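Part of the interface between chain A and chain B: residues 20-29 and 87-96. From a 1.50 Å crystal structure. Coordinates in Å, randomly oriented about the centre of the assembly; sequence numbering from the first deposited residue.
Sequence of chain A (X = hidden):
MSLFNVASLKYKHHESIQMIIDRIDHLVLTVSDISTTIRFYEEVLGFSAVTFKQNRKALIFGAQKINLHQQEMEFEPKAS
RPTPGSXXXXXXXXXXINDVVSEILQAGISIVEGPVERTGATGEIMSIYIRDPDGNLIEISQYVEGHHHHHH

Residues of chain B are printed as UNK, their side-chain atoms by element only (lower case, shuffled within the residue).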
# COMPACT_ATOMS: atom_id res chain seq x y z
N ILE A 20 10.23 -10.58 -11.67
CA ILE A 20 10.94 -9.48 -10.94
C ILE A 20 9.98 -8.32 -10.69
O ILE A 20 9.45 -7.73 -11.64
CB ILE A 20 12.14 -8.95 -11.75
CG1 ILE A 20 13.18 -10.06 -11.93
CG2 ILE A 20 12.76 -7.75 -11.04
CD1 ILE A 20 13.85 -10.50 -10.65
N ILE A 21 9.75 -8.00 -9.41
CA ILE A 21 8.87 -6.91 -9.02
C ILE A 21 9.71 -5.67 -8.75
O ILE A 21 10.68 -5.73 -7.99
CB ILE A 21 8.07 -7.23 -7.73
CG1 ILE A 21 7.22 -8.49 -7.94
CG2 ILE A 21 7.21 -6.03 -7.34
CD1 ILE A 21 6.32 -8.45 -9.16
N ASP A 22 9.33 -4.56 -9.37
CA ASP A 22 10.07 -3.31 -9.25
C ASP A 22 9.60 -2.35 -8.16
O ASP A 22 10.41 -1.76 -7.45
CB ASP A 22 10.02 -2.58 -10.58
CG ASP A 22 10.73 -1.24 -10.53
OD1 ASP A 22 11.97 -1.22 -10.51
OD2 ASP A 22 10.03 -0.20 -10.51
N ARG A 23 8.29 -2.20 -8.02
CA ARG A 23 7.75 -1.25 -7.06
C ARG A 23 6.25 -1.43 -6.89
O ARG A 23 5.62 -2.23 -7.59
CB ARG A 23 7.99 0.17 -7.59
CG ARG A 23 7.30 0.41 -8.95
CD ARG A 23 7.55 1.81 -9.52
NE ARG A 23 6.85 2.04 -10.79
CZ ARG A 23 7.21 1.52 -11.96
NH1 ARG A 23 8.28 0.73 -12.05
NH2 ARG A 23 6.51 1.79 -13.06
N ILE A 24 5.69 -0.66 -5.97
CA ILE A 24 4.24 -0.65 -5.76
C ILE A 24 3.75 0.44 -6.70
O ILE A 24 4.34 1.52 -6.76
CB ILE A 24 3.89 -0.27 -4.31
CG1 ILE A 24 4.23 -1.42 -3.36
CG2 ILE A 24 2.41 0.12 -4.20
CD1 ILE A 24 4.21 -1.03 -1.88
N ASP A 25 2.69 0.17 -7.46
CA ASP A 25 2.14 1.16 -8.38
C ASP A 25 1.00 1.91 -7.71
O ASP A 25 0.89 3.13 -7.80
CB ASP A 25 1.58 0.50 -9.64
CG ASP A 25 1.15 1.52 -10.68
OD1 ASP A 25 2.03 2.15 -11.28
OD2 ASP A 25 -0.07 1.69 -10.90
N HIS A 26 0.14 1.15 -7.05
CA HIS A 26 -1.01 1.74 -6.38
C HIS A 26 -1.61 0.73 -5.42
O HIS A 26 -1.16 -0.42 -5.34
CB HIS A 26 -2.05 2.18 -7.41
CG HIS A 26 -2.55 1.07 -8.30
ND1 HIS A 26 -3.54 0.18 -7.92
CD2 HIS A 26 -2.21 0.72 -9.57
CE1 HIS A 26 -3.79 -0.65 -8.91
NE2 HIS A 26 -3.00 -0.35 -9.92
N LEU A 27 -2.61 1.17 -4.68
CA LEU A 27 -3.31 0.31 -3.76
C LEU A 27 -4.70 0.89 -3.59
O LEU A 27 -4.95 2.04 -3.95
CB LEU A 27 -2.57 0.23 -2.41
CG LEU A 27 -2.33 1.51 -1.63
CD1 LEU A 27 -3.54 1.85 -0.79
CD2 LEU A 27 -1.12 1.32 -0.73
N VAL A 28 -5.61 0.09 -3.06
CA VAL A 28 -6.98 0.53 -2.87
C VAL A 28 -7.36 0.66 -1.40
O VAL A 28 -7.16 -0.27 -0.61
CB VAL A 28 -7.98 -0.44 -3.54
CG1 VAL A 28 -9.41 0.02 -3.28
CG2 VAL A 28 -7.72 -0.51 -5.04
N LEU A 29 -7.90 1.82 -1.05
CA LEU A 29 -8.37 2.05 0.30
C LEU A 29 -9.89 2.01 0.24
O LEU A 29 -10.49 2.63 -0.64
CB LEU A 29 -7.93 3.42 0.82
CG LEU A 29 -6.46 3.63 1.17
CD1 LEU A 29 -6.25 5.05 1.69
CD2 LEU A 29 -6.04 2.61 2.24
N UNK B 87 -5.97 -6.09 2.37
CA UNK B 87 -5.12 -5.35 1.46
C UNK B 87 -5.49 -5.60 -0.00
O UNK B 87 -5.91 -6.69 -0.38
c UNK B 87 -3.66 -5.72 1.70
N UNK B 88 -5.30 -4.56 -0.81
CA UNK B 88 -5.60 -4.56 -2.24
C UNK B 88 -4.42 -3.79 -2.83
O UNK B 88 -4.43 -2.56 -2.86
o UNK B 88 -8.63 -3.85 -4.10
c UNK B 88 -6.91 -3.81 -2.48
c UNK B 88 -7.40 -3.92 -3.90
o UNK B 88 -6.55 -4.04 -4.81
N UNK B 89 -3.41 -4.53 -3.29
CA UNK B 89 -2.17 -3.93 -3.78
C UNK B 89 -1.79 -4.22 -5.22
O UNK B 89 -2.10 -5.29 -5.74
c UNK B 89 -1.00 -4.41 -2.92
c UNK B 89 -1.18 -4.48 -1.40
c UNK B 89 -1.34 -3.08 -0.84
c UNK B 89 0.01 -5.19 -0.78
N UNK B 90 -1.09 -3.28 -5.84
CA UNK B 90 -0.61 -3.47 -7.21
C UNK B 90 0.90 -3.27 -7.29
O UNK B 90 1.42 -2.23 -6.87
c UNK B 90 -1.30 -2.51 -8.18
s UNK B 90 -0.61 -2.61 -9.87
N UNK B 91 1.58 -4.26 -7.84
CA UNK B 91 3.03 -4.22 -8.01
C UNK B 91 3.36 -4.22 -9.50
O UNK B 91 2.71 -4.90 -10.29
c UNK B 91 3.42 -5.65 -5.94
c UNK B 91 2.28 -6.79 -4.15
c UNK B 91 2.95 -6.00 -3.21
c UNK B 91 2.52 -6.61 -5.50
c UNK B 91 3.85 -5.04 -3.64
c UNK B 91 4.09 -4.87 -5.01
c UNK B 91 3.69 -5.47 -7.41
N UNK B 92 4.39 -3.46 -9.87
CA UNK B 92 4.83 -3.40 -11.25
C UNK B 92 5.97 -4.40 -11.48
O UNK B 92 6.92 -4.47 -10.69
c UNK B 92 3.00 -1.37 -12.40
c UNK B 92 5.95 -2.02 -13.04
c UNK B 92 5.33 -2.00 -11.63
c UNK B 92 4.18 -1.00 -11.55
N UNK B 93 5.87 -5.15 -12.57
CA UNK B 93 6.91 -6.12 -12.91
C UNK B 93 7.52 -5.72 -14.24
O UNK B 93 6.87 -5.08 -15.07
c UNK B 93 5.25 -7.64 -14.08
c UNK B 93 6.34 -7.56 -13.02
o UNK B 93 7.40 -8.46 -13.37
N UNK B 94 8.79 -6.08 -14.43
CA UNK B 94 9.49 -5.78 -15.67
C UNK B 94 9.50 -7.06 -16.51
O UNK B 94 9.94 -7.07 -17.65
c UNK B 94 10.93 -5.34 -15.36
o UNK B 94 11.54 -6.22 -14.43
N UNK B 95 8.99 -8.13 -15.91
CA UNK B 95 8.91 -9.43 -16.58
C UNK B 95 7.74 -9.39 -17.56
O UNK B 95 6.68 -8.85 -17.23
c UNK B 95 8.61 -11.92 -16.26
c UNK B 95 8.67 -10.57 -15.56
o UNK B 95 9.72 -10.59 -14.60
N UNK B 96 7.91 -9.93 -18.77
CA UNK B 96 6.79 -9.92 -19.73
C UNK B 96 5.55 -10.48 -19.03
O UNK B 96 5.58 -11.60 -18.51
c UNK B 96 8.78 -10.47 -20.86
c UNK B 96 9.12 -10.50 -19.38
c UNK B 96 7.31 -10.81 -20.85
O HOH W 1 -4.98 -1.90 0.30

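Position 87 of chain B carries one side-chain carbon, which does not reach the chain A stretch; a lone CB defines A87(B). At position 88 two carbons lead to a pair of oxygens on the second, a carboxylate. Its backbone O accepts a hydrogen bond from V28(A) N (2.9 Å), and one carboxylate oxygen lies 3.5 Å from V28(A) CB. Asparagine would have a nitrogen in that group, so this is D88(B).

Position 89 has four carbons forked at the second, the pattern of leucine, and a terminal carbon lies 3.9 Å from L27(A) CB: L89(B). At position 90 one carbon bears a sulfur. The carbon, CB, sits over the face of the H26(A) ring, 3.3 Å from its centroid, while the sulfur approaches the same ring obliquely, 3.8 Å from the centroid. A single carbon ending in sulfur makes this C90(B).

Position 91 shows one carbon followed by a ring of six carbons with no oxygen attached. Its CB meets I21(A) CG2 at 3.6 Å and a ring carbon meets I24(A) CG1 at 3.7 Å, so the side chain bridges two isoleucines. The bare ring means phenylalanine rather than tyrosine: F91(B).

Position 92 has four carbons forked at the first, one arm two carbons long. The inner carbon of the long arm packs 3.6 Å from D25(A) CB, and the short arm lies over one face of the R23(A) guanidinium, 3.7 Å from NH1; the same NH1 forms a salt bridge with D22(A) OD2 (2.5 Å). The branching identifies I92(B).

At position 93 a single carbon carries one oxygen and one carbon. The oxygen donates to I20(A) O (2.8 Å) and accepts from the backbone N of position 95 (3.0 Å); this is T93(B). Position 94 has one carbon then one oxygen, and its backbone N makes a weak hydrogen bond to I20(A) O (3.3 Å); it is S94(B). Position 95 again has one carbon carrying an oxygen and a carbon, and the oxygen accepts from I20(A) N (3.0 Å), which gives T95(B). At position 96 three carbons close a ring onto the backbone N, beyond contact and just before a helix, so P96(B) follows.

The contact is an antiparallel strand pairing that buries 822 Å². Backbone bonds D22(A) N to I92(B) O (2.7 Å), I92(B) N to R23(A) O (2.9 Å), D25(A) N to C90(B) O (2.8 Å) and C90(B) N to H26(A) O (2.9 Å) hold the strands together. The two threonines secure one end; at the other, a water donates to V28(A) O and accepts from D88(B) N, each at 2.9 Å.

Chain B (87-96) ADLCFITSTP
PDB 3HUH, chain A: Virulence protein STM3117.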